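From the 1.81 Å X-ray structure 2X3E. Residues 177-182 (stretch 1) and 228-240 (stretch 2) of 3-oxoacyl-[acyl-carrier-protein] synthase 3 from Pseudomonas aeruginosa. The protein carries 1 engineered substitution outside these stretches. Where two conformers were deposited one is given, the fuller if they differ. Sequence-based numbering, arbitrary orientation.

Stretch 1 177-182: LLAFDL
Stretch 2, residues 228-240: DSVRRVLDRVGWQ

How does the helix lie on the strand? Phe180, Asp181 and Leu182 are strand, with phi/psi -121/151, -126/127 and -142/133, while Leu178 has -93/-39. The helix is already under way at Asp228, runs to Val237 and crosses roughly antiparallel, 148° between N-to-C directions, with axes approaching to 7.8 Å. The register is set where the CA atoms of Asp181 and Val233 come within 6.0 Å. The helix keeps its i to i+4 ladder, for example Arg232 N to Asp228 O at 3.0 Å. In all, 409 Å² is buried between the two stretches, summed over both sides.

What does the helix offer from Asp228 to Arg232? Asp228 points sideways and its end leads away, so contact begins at Ser229. Its chi1 is t (-179°), and although its CB also points sideways, the short side chain lets OG donate a hydrogen bond to Asp181 OD2 at 2.6 Å. Val230 turns away, and Arg231 is out of reach. Arg232, with chi1 to chi3 m, t, m and chi4 -81°, folds its guanidinium so that its edge meets the carboxylate: NE donates to Asp181 OD1 at 3.0 Å, almost straight at 175°, and NH2 to Asp181 OD2 at 2.9 Å. This two-pronged salt bridge suits the planar shapes of both groups. A water donates to Asp181 OD1 at 3.0 Å.

What does Val233 pack against? With chi1 near 83° (p), its CG2 lies 3.7 Å from Ala179 CB and 3.4 Å from Ala179 O. The alanine, its single methyl pointing toward the helix, has an extended backbone (phi/psi -159/147).

How does one aspartate serve so many donors? Asp181 is buried, points toward the helix with chi1 t (178°) and chi2 66°, and has 103 Å² covered by it. Arg236, extended beyond an m chi1 (chi2 and chi3 t, chi4 167°), brings NH1 to Asp181 OD1 at 2.9 Å in a second salt bridge; the same NH1 donates to Phe180 O at 3.3 Å. Two positive guanidiniums thus share one negative carboxylate.

What closes the far end? Val237, chi1 p (80°), puts CG2 4.0 Å from CD1 of Leu178, whose rotamer is m, t. Gly238 leaves the helix at phi/psi 79/35, a positive phi that favours glycine. Trp239 (chi1 m, chi2 -17°) then brings CZ2 to 4.1 Å from Leu178 CD1, completing an apolar end, while Gln240 extends out of reach.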

# COMPACT_ATOMS: atom_id res chain seq x y z
N LEU A 177 -13.97 -4.68 14.88
CA LEU A 177 -14.20 -5.14 13.52
C LEU A 177 -14.50 -6.63 13.59
O LEU A 177 -13.66 -7.41 14.03
CB LEU A 177 -12.97 -4.87 12.65
CG LEU A 177 -12.44 -3.43 12.62
CD1 LEU A 177 -11.23 -3.35 11.70
CD2 LEU A 177 -13.52 -2.44 12.20
N LEU A 178 -15.70 -7.03 13.17
CA LEU A 178 -16.24 -8.37 13.45
C LEU A 178 -15.98 -9.45 12.39
O LEU A 178 -15.76 -10.63 12.73
CB LEU A 178 -17.75 -8.28 13.69
CG LEU A 178 -18.17 -7.49 14.93
CD1 LEU A 178 -19.69 -7.43 15.00
CD2 LEU A 178 -17.58 -8.12 16.19
N ALA A 179 -16.07 -9.07 11.13
CA ALA A 179 -15.91 -10.00 10.02
C ALA A 179 -15.56 -9.21 8.77
O ALA A 179 -16.01 -8.08 8.62
CB ALA A 179 -17.19 -10.78 9.79
N PHE A 180 -14.74 -9.80 7.90
CA PHE A 180 -14.37 -9.18 6.63
C PHE A 180 -14.76 -10.05 5.45
O PHE A 180 -14.83 -11.28 5.55
CB PHE A 180 -12.85 -8.96 6.56
CG PHE A 180 -12.36 -7.79 7.34
CD1 PHE A 180 -12.20 -6.56 6.73
CD2 PHE A 180 -12.00 -7.93 8.66
CE1 PHE A 180 -11.71 -5.48 7.45
CE2 PHE A 180 -11.51 -6.85 9.38
CZ PHE A 180 -11.37 -5.63 8.77
N ASP A 181 -15.03 -9.38 4.33
CA ASP A 181 -15.04 -10.00 3.01
C ASP A 181 -14.11 -9.17 2.15
O ASP A 181 -14.25 -7.95 2.11
CB ASP A 181 -16.44 -9.96 2.39
CG ASP A 181 -16.47 -10.55 0.99
OD1 ASP A 181 -16.23 -11.78 0.85
OD2 ASP A 181 -16.71 -9.80 0.03
N LEU A 182 -13.15 -9.81 1.49
CA LEU A 182 -12.17 -9.10 0.66
C LEU A 182 -11.85 -9.90 -0.59
O LEU A 182 -11.59 -11.11 -0.50
CB LEU A 182 -10.87 -8.86 1.44
CG LEU A 182 -10.94 -8.05 2.73
CD1 LEU A 182 -9.72 -8.34 3.60
CD2 LEU A 182 -11.05 -6.56 2.43
N ASP A 228 -23.59 -8.32 -2.99
CA ASP A 228 -23.17 -9.70 -2.70
C ASP A 228 -22.13 -9.75 -1.58
O ASP A 228 -22.16 -10.64 -0.73
CB ASP A 228 -22.61 -10.38 -3.96
CG ASP A 228 -23.66 -10.59 -5.05
OD1 ASP A 228 -24.86 -10.72 -4.74
OD2 ASP A 228 -23.27 -10.64 -6.24
N SER A 229 -21.21 -8.78 -1.57
CA SER A 229 -20.17 -8.71 -0.53
C SER A 229 -20.79 -8.47 0.84
O SER A 229 -20.42 -9.13 1.83
CB SER A 229 -19.13 -7.63 -0.86
OG SER A 229 -18.12 -7.57 0.14
N VAL A 230 -21.76 -7.56 0.90
CA VAL A 230 -22.51 -7.32 2.13
C VAL A 230 -23.18 -8.62 2.58
O VAL A 230 -23.05 -9.01 3.74
CB VAL A 230 -23.58 -6.21 1.96
CG1 VAL A 230 -24.44 -6.09 3.23
CG2 VAL A 230 -22.92 -4.87 1.65
N ARG A 231 -23.86 -9.30 1.67
CA ARG A 231 -24.54 -10.55 2.02
C ARG A 231 -23.59 -11.57 2.63
O ARG A 231 -23.94 -12.24 3.60
CB ARG A 231 -25.25 -11.18 0.82
CG ARG A 231 -25.91 -12.54 1.14
CD ARG A 231 -26.95 -12.41 2.25
NE ARG A 231 -28.13 -11.69 1.78
CZ ARG A 231 -29.14 -11.28 2.54
NH1 ARG A 231 -29.14 -11.49 3.85
NH2 ARG A 231 -30.16 -10.64 1.98
N ARG A 232 -22.40 -11.70 2.06
CA ARG A 232 -21.41 -12.64 2.60
C ARG A 232 -21.00 -12.32 4.03
O ARG A 232 -20.90 -13.21 4.88
CB ARG A 232 -20.19 -12.70 1.68
CG ARG A 232 -20.52 -13.35 0.34
CD ARG A 232 -19.29 -13.74 -0.43
NE ARG A 232 -18.52 -12.59 -0.90
CZ ARG A 232 -18.79 -11.87 -1.99
NH1 ARG A 232 -19.85 -12.14 -2.75
NH2 ARG A 232 -17.99 -10.86 -2.31
N VAL A 233 -20.78 -11.04 4.31
CA VAL A 233 -20.39 -10.64 5.66
C VAL A 233 -21.59 -10.74 6.65
O VAL A 233 -21.40 -11.10 7.81
CB VAL A 233 -19.69 -9.25 5.64
CG1 VAL A 233 -20.70 -8.11 5.65
CG2 VAL A 233 -18.70 -9.12 6.80
N LEU A 234 -22.81 -10.48 6.16
CA LEU A 234 -24.02 -10.69 6.98
C LEU A 234 -24.14 -12.15 7.41
O LEU A 234 -24.34 -12.46 8.60
CB LEU A 234 -25.29 -10.27 6.21
CG LEU A 234 -25.50 -8.77 5.95
CD1 LEU A 234 -26.79 -8.56 5.16
CD2 LEU A 234 -25.53 -8.00 7.25
N ASP A 235 -23.99 -13.05 6.44
CA ASP A 235 -24.00 -14.49 6.68
C ASP A 235 -22.89 -14.90 7.65
O ASP A 235 -23.10 -15.77 8.50
CB ASP A 235 -23.86 -15.27 5.36
CG ASP A 235 -25.13 -15.25 4.52
OD1 ASP A 235 -26.22 -14.94 5.05
OD2 ASP A 235 -25.03 -15.55 3.30
N ARG A 236 -21.72 -14.28 7.54
CA ARG A 236 -20.59 -14.58 8.42
C ARG A 236 -20.83 -14.17 9.88
O ARG A 236 -20.46 -14.91 10.79
CB ARG A 236 -19.30 -13.98 7.86
CG ARG A 236 -18.73 -14.80 6.72
CD ARG A 236 -17.73 -14.06 5.82
NE ARG A 236 -17.56 -14.81 4.56
CZ ARG A 236 -16.98 -14.36 3.45
NH1 ARG A 236 -16.46 -13.14 3.39
NH2 ARG A 236 -16.90 -15.16 2.39
N VAL A 237 -21.46 -13.02 10.09
CA VAL A 237 -21.66 -12.50 11.44
C VAL A 237 -23.03 -12.92 12.00
O VAL A 237 -23.31 -12.71 13.19
CB VAL A 237 -21.49 -10.97 11.46
CG1 VAL A 237 -22.74 -10.26 10.96
CG2 VAL A 237 -21.10 -10.50 12.87
N GLY A 238 -23.86 -13.54 11.16
CA GLY A 238 -25.15 -14.06 11.59
C GLY A 238 -26.23 -13.00 11.71
O GLY A 238 -27.08 -13.07 12.59
N TRP A 239 -26.18 -12.00 10.82
CA TRP A 239 -27.23 -10.99 10.73
C TRP A 239 -28.06 -11.22 9.48
O TRP A 239 -27.55 -11.65 8.46
CB TRP A 239 -26.64 -9.58 10.65
CG TRP A 239 -25.88 -9.14 11.84
CD1 TRP A 239 -25.89 -9.69 13.08
CD2 TRP A 239 -24.98 -8.03 11.90
NE1 TRP A 239 -25.04 -9.00 13.91
CE2 TRP A 239 -24.47 -7.97 13.21
CE3 TRP A 239 -24.55 -7.07 10.96
CZ2 TRP A 239 -23.56 -7.00 13.62
CZ3 TRP A 239 -23.64 -6.11 11.37
CH2 TRP A 239 -23.16 -6.08 12.69
N GLN A 240 -29.35 -10.92 9.57
CA GLN A 240 -30.20 -10.81 8.40
C GLN A 240 -30.08 -9.37 7.90
O GLN A 240 -29.63 -8.49 8.65
CB GLN A 240 -31.66 -11.11 8.74
CG GLN A 240 -31.92 -12.52 9.23
CD GLN A 240 -33.38 -12.75 9.60
OE1 GLN A 240 -34.28 -12.16 9.00
NE2 GLN A 240 -33.61 -13.60 10.59
O HOH W 1 -14.84 -11.93 -1.75